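Local coordinates for protein amidase (PDB 5EWQ) that probably hydrolyses carboxylic amides to carboxylic acids and ammonia, as a member of the amidase signature family, at residues L85-E90 and S208-A213; E97-L102 and G159-G164; S112-I117 and A274-A279; P118-D123 and D215-A220; V125-V130 and T150-L155. All coordinates share one frame; numbering follows the deposited sequence.

From the N terminus, 85-90, 97-102, 112-117, 118-123 and 125-130 follow each other before any contact is completed. Contact 5 closes first, at 150-155, and its short loop lies within all the others. Contact 2 closes next, at 159-164, inside the span of contact 1, which ends at 208-213. Contact 4 closes at 215-220 within contact 3, which is completed last, at 274-279. Contacts 3 and 4 both cross contacts 1 and 2. Contact 4 pairs two neighbouring strands of the central mixed sheet. Contacts 1 and 2 bring helices 206-213 and 95-104 to its edge strand and the next one, while contacts 3 and 5 join loops to helices 270-280 and 150-155.

Contact 1: L85-E90 and S208-A213; sequences LNSVTE and SATVVA
Leu85, Ser87 and Val88 pack on Thr210 and Val211, two successive residues of helix 206-213, through van der Waals contacts with no hydrogen bond across. Ser87 and Thr210 meet carbon to carbon, CB of Ser87 lying 3.5 Å from CB of Thr210. Thr210 CG2 stands anti to its own backbone N and reaches both Ser87 OG and Leu85 CD1. Ser87 OG lies 3.6 Å from this Thr210 CG2, and Leu85 CD1 lies 3.7 Å from the same methyl. The two valines cross at about a right angle, with Val88 CG2 4.1 Å from Val211 CG1. That Val211 CG1 also approaches Ser87 OG, at 4.0 Å, so it sits against both residues.

The polar groups find their partners outside the two segments. Ser87 OG, placed between backbone N and carbonyl carbon (chi1 63°), bonds Asp79 OD1. The other carboxylate oxygen of Asp79 takes the backbone N-H of Val88, so one acid grips two consecutive residues. Thr210 OG1, beside its backbone N, has Ser206 O, Gln236 OE1 and Asn190 ND2 as hydrogen-bonding partners. These bonds keep buried hydroxyls paired while their carbon neighbours do the packing.

The helix packs on the loop that leads into strand 88-91, an outermost strand of the mixed sheet within this chain, and on the first residue of that strand. Thr89 and Glu90 form a classic beta bulge opposite Lys165. Helix 206-213 begins within the serine- and glycine-rich sequence that marks the amidase signature family.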
# COMPACT_ATOMS: atom_id res chain seq x y z
N LEU A 85 -14.23 -10.16 -4.09
CA LEU A 85 -13.25 -9.73 -3.10
C LEU A 85 -13.57 -8.34 -2.57
O LEU A 85 -13.22 -8.00 -1.44
CB LEU A 85 -11.84 -9.77 -3.68
CG LEU A 85 -11.38 -11.11 -4.24
CD1 LEU A 85 -9.97 -11.01 -4.81
CD2 LEU A 85 -11.45 -12.20 -3.17
N ASN A 86 -14.24 -7.54 -3.41
CA ASN A 86 -14.63 -6.18 -3.06
C ASN A 86 -13.44 -5.35 -2.58
O ASN A 86 -13.40 -4.91 -1.43
CB ASN A 86 -15.72 -6.19 -1.99
CG ASN A 86 -16.43 -4.85 -1.86
OD1 ASN A 86 -16.42 -4.04 -2.78
ND2 ASN A 86 -17.05 -4.62 -0.70
N SER A 87 -12.47 -5.15 -3.46
CA SER A 87 -11.26 -4.42 -3.11
C SER A 87 -11.10 -3.14 -3.92
O SER A 87 -10.15 -2.39 -3.73
CB SER A 87 -10.03 -5.32 -3.32
OG SER A 87 -9.88 -5.67 -4.68
N VAL A 88 -12.04 -2.90 -4.83
CA VAL A 88 -12.00 -1.72 -5.68
C VAL A 88 -13.14 -0.77 -5.35
O VAL A 88 -14.31 -1.15 -5.39
CB VAL A 88 -12.07 -2.10 -7.17
CG1 VAL A 88 -12.06 -0.85 -8.03
CG2 VAL A 88 -10.91 -3.02 -7.53
N THR A 89 -12.80 0.48 -5.03
CA THR A 89 -13.80 1.49 -4.72
C THR A 89 -14.21 2.27 -5.96
O THR A 89 -15.39 2.52 -6.18
CB THR A 89 -13.30 2.48 -3.65
OG1 THR A 89 -12.03 3.00 -4.04
CG2 THR A 89 -13.18 1.80 -2.30
N GLU A 90 -13.22 2.65 -6.76
CA GLU A 90 -13.48 3.49 -7.92
C GLU A 90 -12.81 2.95 -9.18
O GLU A 90 -11.76 2.31 -9.11
CB GLU A 90 -13.02 4.92 -7.65
CG GLU A 90 -13.95 5.98 -8.22
CD GLU A 90 -15.25 6.07 -7.44
OE1 GLU A 90 -16.30 6.36 -8.06
OE2 GLU A 90 -15.23 5.86 -6.21
N SER A 208 -5.22 -2.17 -1.94
CA SER A 208 -4.01 -1.97 -2.71
C SER A 208 -3.18 -3.25 -2.76
O SER A 208 -2.43 -3.48 -3.70
CB SER A 208 -3.18 -0.83 -2.14
OG SER A 208 -3.89 0.39 -2.19
N ALA A 209 -3.33 -4.09 -1.74
CA ALA A 209 -2.66 -5.38 -1.69
C ALA A 209 -3.41 -6.40 -2.55
O ALA A 209 -2.80 -7.26 -3.17
CB ALA A 209 -2.55 -5.87 -0.26
N THR A 210 -4.73 -6.29 -2.57
CA THR A 210 -5.57 -7.26 -3.26
C THR A 210 -5.52 -7.12 -4.78
O THR A 210 -5.50 -8.12 -5.50
CB THR A 210 -7.04 -7.14 -2.80
OG1 THR A 210 -7.10 -7.15 -1.36
CG2 THR A 210 -7.86 -8.30 -3.34
N VAL A 211 -5.50 -5.88 -5.26
CA VAL A 211 -5.52 -5.61 -6.69
C VAL A 211 -4.30 -6.18 -7.41
O VAL A 211 -4.38 -6.55 -8.58
CB VAL A 211 -5.62 -4.10 -6.99
CG1 VAL A 211 -6.99 -3.57 -6.58
CG2 VAL A 211 -4.52 -3.34 -6.27
N VAL A 212 -3.17 -6.25 -6.71
CA VAL A 212 -1.96 -6.82 -7.30
C VAL A 212 -1.88 -8.32 -7.00
O VAL A 212 -1.23 -9.07 -7.73
CB VAL A 212 -0.69 -6.12 -6.79
CG1 VAL A 212 -0.60 -4.71 -7.37
CG2 VAL A 212 -0.66 -6.08 -5.27
N ALA A 213 -2.53 -8.74 -5.92
CA ALA A 213 -2.56 -10.16 -5.56
C ALA A 213 -3.47 -10.94 -6.50
O ALA A 213 -3.14 -12.04 -6.92
CB ALA A 213 -3.01 -10.33 -4.12

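Contact 2: E97-L102 and G159-G164; sequences EEARKL and GAFVLG
Phe161 faces Glu98 and Ala99, and Leu102 one turn later, on one side of helix 95-104; Glu98 and Leu102 cross its side chain obliquely. Its CG lies between the backbone N and the carbonyl carbon (chi1 72°), and the side chain leaves the strand toward the helix. The Glu98 chain is extended beyond CG and brings OE1 to 3.4 Å from Phe161 CB, near the root of the ring. Carboxylate and ring planes are steeply inclined, 78° apart. Leu102 comes in on the other ortho carbon: its CD1 is 3.6 Å from Phe161 CD1, whereas Glu98 OE1 is closer to CD2. The same Leu102 CD1 rests against the carbonyl oxygen of Gly159, at 3.3 Å. Ala99 CB is a looser neighbour of the ring end, 4.4 Å from Phe161 CZ. Glu98 OE2 has a weak hydrogen bond to Asn92 ND2, just ahead of the helix.

The helix segment runs roughly antiparallel to strand 161-164, their axes 9.8 Å apart at closest approach. Thr68 of helix 64-79 touches both Ala99 and Phe161, and Pro118 of the adjacent parallel strand 118-122 also meets the ring.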
# COMPACT_ATOMS: atom_id res chain seq x y z
N GLU A 97 -9.88 5.35 -22.74
CA GLU A 97 -9.57 6.50 -23.58
C GLU A 97 -8.13 6.95 -23.38
O GLU A 97 -7.46 7.36 -24.32
CB GLU A 97 -10.53 7.66 -23.28
CG GLU A 97 -10.31 8.89 -24.15
CD GLU A 97 -11.44 9.88 -24.05
OE1 GLU A 97 -11.45 10.69 -23.10
OE2 GLU A 97 -12.33 9.86 -24.92
N GLU A 98 -7.65 6.85 -22.14
CA GLU A 98 -6.26 7.19 -21.84
C GLU A 98 -5.32 6.09 -22.32
O GLU A 98 -4.20 6.36 -22.74
CB GLU A 98 -6.08 7.41 -20.33
CG GLU A 98 -6.83 8.62 -19.79
CD GLU A 98 -6.73 8.74 -18.28
OE1 GLU A 98 -5.81 8.12 -17.70
OE2 GLU A 98 -7.57 9.44 -17.68
N ALA A 99 -5.79 4.85 -22.27
CA ALA A 99 -4.99 3.70 -22.68
C ALA A 99 -4.73 3.70 -24.19
O ALA A 99 -3.61 3.44 -24.63
CB ALA A 99 -5.66 2.40 -22.27
N ARG A 100 -5.77 4.00 -24.96
CA ARG A 100 -5.65 4.04 -26.42
C ARG A 100 -4.72 5.16 -26.86
O ARG A 100 -3.97 5.01 -27.82
CB ARG A 100 -7.03 4.21 -27.07
CG ARG A 100 -8.02 3.10 -26.75
CD ARG A 100 -9.30 3.27 -27.56
NE ARG A 100 -10.33 2.32 -27.14
CZ ARG A 100 -11.40 2.64 -26.42
NH1 ARG A 100 -11.58 3.89 -26.02
NH2 ARG A 100 -12.28 1.71 -26.09
N LYS A 101 -4.77 6.28 -26.15
CA LYS A 101 -3.93 7.43 -26.46
C LYS A 101 -2.46 7.12 -26.16
O LYS A 101 -1.56 7.63 -26.82
CB LYS A 101 -4.38 8.66 -25.67
CG LYS A 101 -3.66 9.94 -26.05
CD LYS A 101 -4.21 11.14 -25.29
CE LYS A 101 -3.50 12.42 -25.69
NZ LYS A 101 -4.03 13.61 -24.97
N LEU A 102 -2.23 6.27 -25.16
CA LEU A 102 -0.88 5.85 -24.81
C LEU A 102 -0.36 4.82 -25.81
O LEU A 102 0.84 4.61 -25.93
CB LEU A 102 -0.84 5.29 -23.39
CG LEU A 102 -1.06 6.30 -22.27
CD1 LEU A 102 -1.23 5.60 -20.93
CD2 LEU A 102 0.09 7.30 -22.22
N GLY A 159 4.15 8.27 -18.15
CA GLY A 159 3.27 7.49 -19.00
C GLY A 159 2.21 6.69 -18.28
O GLY A 159 1.24 6.24 -18.89
N ALA A 160 2.40 6.50 -16.97
CA ALA A 160 1.45 5.72 -16.18
C ALA A 160 0.13 6.47 -16.01
O ALA A 160 0.09 7.70 -16.10
CB ALA A 160 2.04 5.39 -14.82
N PHE A 161 -0.94 5.72 -15.78
CA PHE A 161 -2.26 6.32 -15.56
C PHE A 161 -3.01 5.58 -14.46
O PHE A 161 -2.78 4.39 -14.24
CB PHE A 161 -3.07 6.33 -16.85
CG PHE A 161 -3.55 4.97 -17.28
CD1 PHE A 161 -2.72 4.11 -17.97
CD2 PHE A 161 -4.85 4.56 -17.01
CE1 PHE A 161 -3.16 2.86 -18.37
CE2 PHE A 161 -5.30 3.31 -17.40
CZ PHE A 161 -4.45 2.46 -18.08
N VAL A 162 -3.90 6.28 -13.78
CA VAL A 162 -4.67 5.68 -12.70
C VAL A 162 -5.83 4.85 -13.23
O VAL A 162 -6.79 5.38 -13.78
CB VAL A 162 -5.21 6.74 -11.73
CG1 VAL A 162 -5.94 6.08 -10.57
CG2 VAL A 162 -4.07 7.61 -11.21
N LEU A 163 -5.74 3.53 -13.05
CA LEU A 163 -6.79 2.62 -13.48
C LEU A 163 -8.04 2.77 -12.62
O LEU A 163 -9.16 2.77 -13.12
CB LEU A 163 -6.30 1.17 -13.44
CG LEU A 163 -7.33 0.09 -13.74
CD1 LEU A 163 -7.86 0.22 -15.16
CD2 LEU A 163 -6.74 -1.30 -13.51
N GLY A 164 -7.83 2.91 -11.31
CA GLY A 164 -8.92 3.06 -10.37
C GLY A 164 -8.43 3.25 -8.95
O GLY A 164 -7.25 3.53 -8.73

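Contact 3: S112-I117 and A274-A279; sequences SNLYGI and ATLFNA
Asn113 and Leu114 are the two central residues of a type I turn from Ser112 to Tyr115, and they face Thr275, Leu276 and Ala279 of helix 270-280. A type II turn from Leu114 to Ile117 follows at once, with Gly116 at its positive-phi position (phi 80°). This double turn leads into strand 118-122 of the mixed sheet at the heart of the amidase signature fold. Its second turn is closed by Ile117 N donating to Leu114 O, at 3.1 Å.

Leu114 carries most of the packing. Its CG is anti to the carbonyl carbon (chi1 -66°), and the two methyls reach different parts of the helix surface. CD1 touches Ala279 CB at 3.6 Å, and Leu114 CD1 also lies 3.4 Å from the backbone oxygen Thr275 O. CD2 lies beside Leu276, 3.9 Å from its CA, and more loosely against Leu276 CD1. Leu114 and Thr275 slide past each other in opposite directions, with Leu114 CD2 3.6 Å from Thr275 CG2.

Thr275 splits its branches. Its OG1 bonds back to Lys271 O, one turn earlier in the helix, leaving CG2 to meet Asn113 and Leu114. Leu219, on strand 219-223, touches both Leu114 and Leu276, so the loop and the helix share a hydrophobic patch on the sheet. At the partly exposed margin, Thr275 CG2 meets Asn113 CB, 3.6 Å away.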
# COMPACT_ATOMS: atom_id res chain seq x y z
N SER A 112 9.90 5.44 -20.07
CA SER A 112 9.99 4.80 -18.76
C SER A 112 9.32 3.43 -18.74
O SER A 112 8.54 3.10 -19.63
CB SER A 112 9.36 5.70 -17.69
N ASN A 113 9.63 2.64 -17.72
CA ASN A 113 9.02 1.32 -17.55
C ASN A 113 7.54 1.42 -17.17
O ASN A 113 6.80 0.45 -17.29
CB ASN A 113 9.77 0.52 -16.49
CG ASN A 113 11.10 -0.00 -16.98
OD1 ASN A 113 11.21 -0.49 -18.10
ND2 ASN A 113 12.12 0.09 -16.13
N LEU A 114 7.13 2.60 -16.73
CA LEU A 114 5.77 2.81 -16.24
C LEU A 114 4.82 3.28 -17.33
O LEU A 114 3.62 3.44 -17.08
CB LEU A 114 5.78 3.83 -15.10
CG LEU A 114 6.50 3.39 -13.83
CD1 LEU A 114 6.74 4.57 -12.92
CD2 LEU A 114 5.66 2.35 -13.12
N TYR A 115 5.35 3.51 -18.53
CA TYR A 115 4.54 4.02 -19.63
C TYR A 115 3.42 3.06 -20.00
O TYR A 115 3.66 1.89 -20.32
CB TYR A 115 5.41 4.30 -20.86
CG TYR A 115 4.65 4.95 -22.00
CD1 TYR A 115 4.54 6.34 -22.07
CD2 TYR A 115 4.03 4.19 -22.98
CE1 TYR A 115 3.84 6.94 -23.10
CE2 TYR A 115 3.34 4.78 -24.01
CZ TYR A 115 3.24 6.16 -24.07
OH TYR A 115 2.55 6.76 -25.10
N GLY A 116 2.18 3.55 -19.95
CA GLY A 116 1.02 2.77 -20.33
C GLY A 116 0.55 1.81 -19.25
O GLY A 116 -0.49 1.16 -19.40
N ILE A 117 1.31 1.72 -18.17
CA ILE A 117 0.98 0.82 -17.07
C ILE A 117 -0.12 1.40 -16.18
O ILE A 117 0.04 2.48 -15.62
CB ILE A 117 2.21 0.51 -16.20
CG1 ILE A 117 3.31 -0.14 -17.05
CG2 ILE A 117 1.83 -0.39 -15.04
CD1 ILE A 117 2.90 -1.44 -17.69
N ALA A 274 9.87 -1.44 -7.17
CA ALA A 274 10.91 -0.43 -7.35
C ALA A 274 10.66 0.40 -8.60
O ALA A 274 11.03 1.57 -8.67
CB ALA A 274 12.28 -1.09 -7.42
N THR A 275 10.02 -0.22 -9.59
CA THR A 275 9.67 0.46 -10.83
C THR A 275 8.68 1.59 -10.55
O THR A 275 8.84 2.71 -11.05
CB THR A 275 9.07 -0.51 -11.86
OG1 THR A 275 10.06 -1.49 -12.23
CG2 THR A 275 8.62 0.23 -13.10
N LEU A 276 7.66 1.28 -9.76
CA LEU A 276 6.67 2.27 -9.37
C LEU A 276 7.27 3.32 -8.43
O LEU A 276 6.89 4.49 -8.46
CB LEU A 276 5.48 1.59 -8.69
CG LEU A 276 4.33 2.49 -8.22
CD1 LEU A 276 3.71 3.22 -9.40
CD2 LEU A 276 3.28 1.67 -7.48
N PHE A 277 8.22 2.88 -7.61
CA PHE A 277 8.84 3.74 -6.61
C PHE A 277 9.68 4.85 -7.25
O PHE A 277 10.01 5.84 -6.60
CB PHE A 277 9.71 2.90 -5.67
CG PHE A 277 10.24 3.66 -4.49
CD1 PHE A 277 9.38 4.26 -3.59
CD2 PHE A 277 11.61 3.76 -4.28
CE1 PHE A 277 9.88 4.96 -2.50
CE2 PHE A 277 12.11 4.46 -3.19
CZ PHE A 277 11.24 5.06 -2.30
N ASN A 278 10.03 4.67 -8.52
CA ASN A 278 10.82 5.66 -9.25
C ASN A 278 10.07 6.96 -9.50
O ASN A 278 10.66 8.04 -9.50
CB ASN A 278 11.30 5.08 -10.58
CG ASN A 278 12.39 4.03 -10.40
OD1 ASN A 278 13.16 4.08 -9.45
ND2 ASN A 278 12.45 3.08 -11.33
N ALA A 279 8.76 6.85 -9.72
CA ALA A 279 7.95 8.02 -10.07
C ALA A 279 7.28 8.65 -8.86
O ALA A 279 6.81 9.78 -8.93
CB ALA A 279 6.90 7.64 -11.11

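Contact 4: P118-D123 and D215-A220; sequences PVVVKD and DFAPLA
Val120 and Ala220 form a parallel beta bridge between strands 118-122 and 219-223, neighbours in the central mixed sheet of the amidase signature fold. Val120 N donates to Leu219 O in a weak bond, 3.3 Å long but nearly straight (173° at the hydrogen). The backbone of Val120 bonds Val221 as well, completing the parallel pattern around Ala220. Between these bonds, Ala220 CA lies 3.2 Å from Val120 O in a CA-H...O contact with an angle of 128° at the hydrogen.

Val120 and Ala220 put their side chains on the sheet face packed by Val211 and Val212 of helix 206-213. Val120 CG1 is anti to the backbone N (chi1 171°), and CG2, beside that N, meets Ala217 CB at 3.7 Å. Val119 and Leu219 point to the other face.

Farther along the first strand, Lys122 NZ bonds Ser204 OG, Ser205 OG and Thr223 OG1. This network is consistent with Lys122 being the lysine of the family's Ser-cisSer-Lys triad, which would put the bridge close to the probable active site. At the start of strand 118-122, Pro118 and Pro218 meet beside Tyr71 of helix 64-79, which touches both. The two proline side chains cross at about a right angle, with Pro118 CG 3.7 Å from Pro218 CD.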
# COMPACT_ATOMS: atom_id res chain seq x y z
N PRO A 118 -1.24 0.67 -16.06
CA PRO A 118 -2.33 1.08 -15.17
C PRO A 118 -1.93 0.94 -13.70
O PRO A 118 -1.36 -0.08 -13.31
CB PRO A 118 -3.46 0.10 -15.53
CG PRO A 118 -2.76 -1.09 -16.08
CD PRO A 118 -1.55 -0.57 -16.80
N VAL A 119 -2.24 1.95 -12.90
CA VAL A 119 -1.91 1.93 -11.48
C VAL A 119 -3.16 2.20 -10.63
O VAL A 119 -3.95 3.08 -10.96
CB VAL A 119 -0.83 2.97 -11.12
CG1 VAL A 119 -0.42 2.85 -9.66
CG2 VAL A 119 0.39 2.80 -12.02
N VAL A 120 -3.33 1.43 -9.56
CA VAL A 120 -4.45 1.64 -8.65
C VAL A 120 -3.97 2.28 -7.36
O VAL A 120 -3.19 1.69 -6.61
CB VAL A 120 -5.17 0.31 -8.33
CG1 VAL A 120 -6.17 0.52 -7.21
CG2 VAL A 120 -5.85 -0.24 -9.57
N VAL A 121 -4.44 3.50 -7.10
CA VAL A 121 -4.07 4.21 -5.88
C VAL A 121 -5.10 4.01 -4.78
O VAL A 121 -6.25 3.68 -5.05
CB VAL A 121 -3.90 5.72 -6.15
CG1 VAL A 121 -2.80 5.95 -7.18
CG2 VAL A 121 -5.21 6.33 -6.62
N LYS A 122 -4.67 4.19 -3.54
CA LYS A 122 -5.55 4.02 -2.39
C LYS A 122 -6.69 5.04 -2.43
O LYS A 122 -6.54 6.11 -3.03
CB LYS A 122 -4.75 4.13 -1.09
CG LYS A 122 -5.44 3.57 0.14
CD LYS A 122 -4.49 3.58 1.33
CE LYS A 122 -5.13 2.93 2.55
NZ LYS A 122 -4.19 2.88 3.71
N ASP A 123 -7.81 4.72 -1.79
CA ASP A 123 -9.01 5.55 -1.85
C ASP A 123 -8.82 6.92 -1.18
O ASP A 123 -9.68 7.79 -1.30
CB ASP A 123 -10.19 4.81 -1.22
CG ASP A 123 -11.52 5.51 -1.46
OD1 ASP A 123 -12.06 5.38 -2.58
OD2 ASP A 123 -12.02 6.18 -0.54
N ASP A 215 -4.34 -9.90 -9.43
CA ASP A 215 -4.04 -9.41 -10.78
C ASP A 215 -5.15 -8.51 -11.34
O ASP A 215 -5.57 -8.67 -12.48
CB ASP A 215 -3.80 -10.58 -11.73
CG ASP A 215 -2.52 -11.33 -11.42
OD1 ASP A 215 -2.56 -12.27 -10.60
OD2 ASP A 215 -1.47 -10.98 -12.00
N PHE A 216 -5.61 -7.57 -10.52
CA PHE A 216 -6.55 -6.55 -10.97
C PHE A 216 -5.77 -5.35 -11.48
O PHE A 216 -6.33 -4.44 -12.10
CB PHE A 216 -7.49 -6.14 -9.84
CG PHE A 216 -8.39 -7.24 -9.37
CD1 PHE A 216 -8.72 -8.30 -10.20
CD2 PHE A 216 -8.91 -7.22 -8.08
CE1 PHE A 216 -9.55 -9.31 -9.77
CE2 PHE A 216 -9.74 -8.24 -7.64
CZ PHE A 216 -10.06 -9.28 -8.48
N ALA A 217 -4.46 -5.36 -11.22
CA ALA A 217 -3.56 -4.28 -11.62
C ALA A 217 -2.12 -4.73 -11.46
O ALA A 217 -1.81 -5.56 -10.60
CB ALA A 217 -3.83 -3.03 -10.79
N PRO A 218 -1.21 -4.20 -12.30
CA PRO A 218 0.21 -4.56 -12.19
C PRO A 218 0.84 -3.94 -10.95
O PRO A 218 1.62 -4.60 -10.26
CB PRO A 218 0.83 -3.96 -13.46
CG PRO A 218 -0.33 -3.58 -14.34
CD PRO A 218 -1.45 -3.27 -13.42
N LEU A 219 0.49 -2.69 -10.68
CA LEU A 219 1.06 -1.95 -9.56
C LEU A 219 -0.03 -1.26 -8.74
O LEU A 219 -1.15 -1.08 -9.22
CB LEU A 219 2.06 -0.92 -10.06
CG LEU A 219 3.20 -1.47 -10.93
CD1 LEU A 219 4.04 -0.35 -11.48
CD2 LEU A 219 4.05 -2.43 -10.12
N ALA A 220 0.30 -0.89 -7.51
CA ALA A 220 -0.66 -0.22 -6.64
C ALA A 220 0.03 0.71 -5.65
O ALA A 220 1.18 0.50 -5.28
CB ALA A 220 -1.50 -1.25 -5.90

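Contact 5: V125-V130 and T150-L155; sequences VQTAKV and TIVKQL
The carbonyl oxygen of Val125 is gripped by Lys165 NZ and Thr133 OG1, while the side chain of the same residue packs on Ile151 and Val152. Lys165 NZ also bonds Thr127 OG1, so one amino group ties two alternate residues of the loop. Gln126, between them, sends its OE1 to Tyr374 OH and its NE2 to Gln147 O.

No hydrogen bond joins 125-130 to 150-155. The contact is made mainly by methyls, and Val125 CG1 does most of the touching on the loop side. It lies 3.7 Å from Val152 CG2, the two valines meeting at a slant. Ile151 comes to it at about a right angle, with CD1 4.1 Å from Val125 CG1. Ile151 CG1 takes the position between backbone N and carbonyl carbon (chi1 57°), and the end of the chain comes nearer to the loop than its root. Val152 CG2 also rests on the backbone, 3.8 Å from Gln126 O. The other methyl of Val152, CG1, faces Val162 of strand 161-166.

The chain passes helix 150-155 some twenty residues before entering it. Strands 118-122 and 161-166, parallel neighbours in the sheet, are joined through this helix in a beta-alpha-beta crossover of the amidase core.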
# COMPACT_ATOMS: atom_id res chain seq x y z
N VAL A 125 -6.27 8.89 -1.93
CA VAL A 125 -5.36 9.63 -2.81
C VAL A 125 -6.14 10.43 -3.85
O VAL A 125 -7.01 9.89 -4.54
CB VAL A 125 -4.39 8.67 -3.52
CG1 VAL A 125 -3.42 9.46 -4.40
CG2 VAL A 125 -3.63 7.84 -2.51
N GLN A 126 -5.82 11.72 -3.96
CA GLN A 126 -6.60 12.63 -4.80
C GLN A 126 -6.37 12.45 -6.30
O GLN A 126 -5.24 12.29 -6.75
CB GLN A 126 -6.29 14.08 -4.42
CG GLN A 126 -6.82 14.50 -3.06
CD GLN A 126 -6.46 15.93 -2.71
OE1 GLN A 126 -6.66 16.38 -1.58
NE2 GLN A 126 -5.92 16.66 -3.68
N THR A 127 -7.47 12.48 -7.05
CA THR A 127 -7.42 12.54 -8.50
C THR A 127 -8.36 13.65 -8.98
O THR A 127 -9.37 13.93 -8.33
CB THR A 127 -7.82 11.20 -9.16
OG1 THR A 127 -9.13 10.82 -8.71
CG2 THR A 127 -6.82 10.11 -8.80
N ALA A 128 -8.02 14.28 -10.10
CA ALA A 128 -8.76 15.45 -10.56
C ALA A 128 -9.90 15.10 -11.52
O ALA A 128 -9.72 14.36 -12.48
CB ALA A 128 -7.82 16.44 -11.22
N LYS A 129 -11.09 15.64 -11.22
CA LYS A 129 -12.24 15.62 -12.11
C LYS A 129 -12.78 14.23 -12.47
O LYS A 129 -13.81 14.11 -13.13
CB LYS A 129 -11.91 16.37 -13.41
N VAL A 130 -12.10 13.17 -12.03
CA VAL A 130 -12.46 11.82 -12.46
C VAL A 130 -12.94 10.94 -11.31
O VAL A 130 -14.11 10.54 -11.29
CB VAL A 130 -11.26 11.13 -13.15
CG1 VAL A 130 -11.63 9.72 -13.54
CG2 VAL A 130 -10.82 11.93 -14.36
N THR A 150 0.45 14.72 -5.81
CA THR A 150 1.73 14.91 -6.48
C THR A 150 2.29 13.60 -7.02
O THR A 150 2.91 13.57 -8.07
CB THR A 150 2.76 15.56 -5.55
OG1 THR A 150 2.91 14.77 -4.37
CG2 THR A 150 2.31 16.96 -5.16
N ILE A 151 2.05 12.51 -6.29
CA ILE A 151 2.50 11.20 -6.72
C ILE A 151 1.73 10.74 -7.95
O ILE A 151 2.25 9.99 -8.78
CB ILE A 151 2.36 10.15 -5.59
CG1 ILE A 151 0.91 10.06 -5.11
CG2 ILE A 151 3.28 10.50 -4.44
CD1 ILE A 151 0.69 9.04 -4.02
N VAL A 152 0.48 11.19 -8.07
CA VAL A 152 -0.34 10.87 -9.24
C VAL A 152 0.09 11.73 -10.42
O VAL A 152 0.17 11.26 -11.56
CB VAL A 152 -1.84 11.09 -8.95
CG1 VAL A 152 -2.66 10.88 -10.21
CG2 VAL A 152 -2.30 10.15 -7.85
N LYS A 153 0.39 13.00 -10.13
CA LYS A 153 0.84 13.93 -11.16
C LYS A 153 2.19 13.49 -11.73
O LYS A 153 2.42 13.58 -12.93
CB LYS A 153 0.95 15.35 -10.58
CG LYS A 153 1.34 16.41 -11.59
CD LYS A 153 1.38 17.79 -10.96
N GLN A 154 3.07 13.01 -10.86
CA GLN A 154 4.38 12.54 -11.28
C GLN A 154 4.29 11.19 -12.00
O GLN A 154 5.14 10.86 -12.83
CB GLN A 154 5.33 12.43 -10.09
CG GLN A 154 5.74 13.77 -9.50
CD GLN A 154 6.64 13.63 -8.28
OE1 GLN A 154 6.98 12.51 -7.88
NE2 GLN A 154 7.03 14.75 -7.69
N LEU A 155 3.26 10.42 -11.67
CA LEU A 155 3.04 9.12 -12.31
C LEU A 155 2.71 9.28 -13.78
O LEU A 155 3.14 8.48 -14.62
CB LEU A 155 1.93 8.35 -11.60
CG LEU A 155 2.37 7.34 -10.54
CD1 LEU A 155 1.18 6.64 -9.92
CD2 LEU A 155 3.33 6.34 -11.15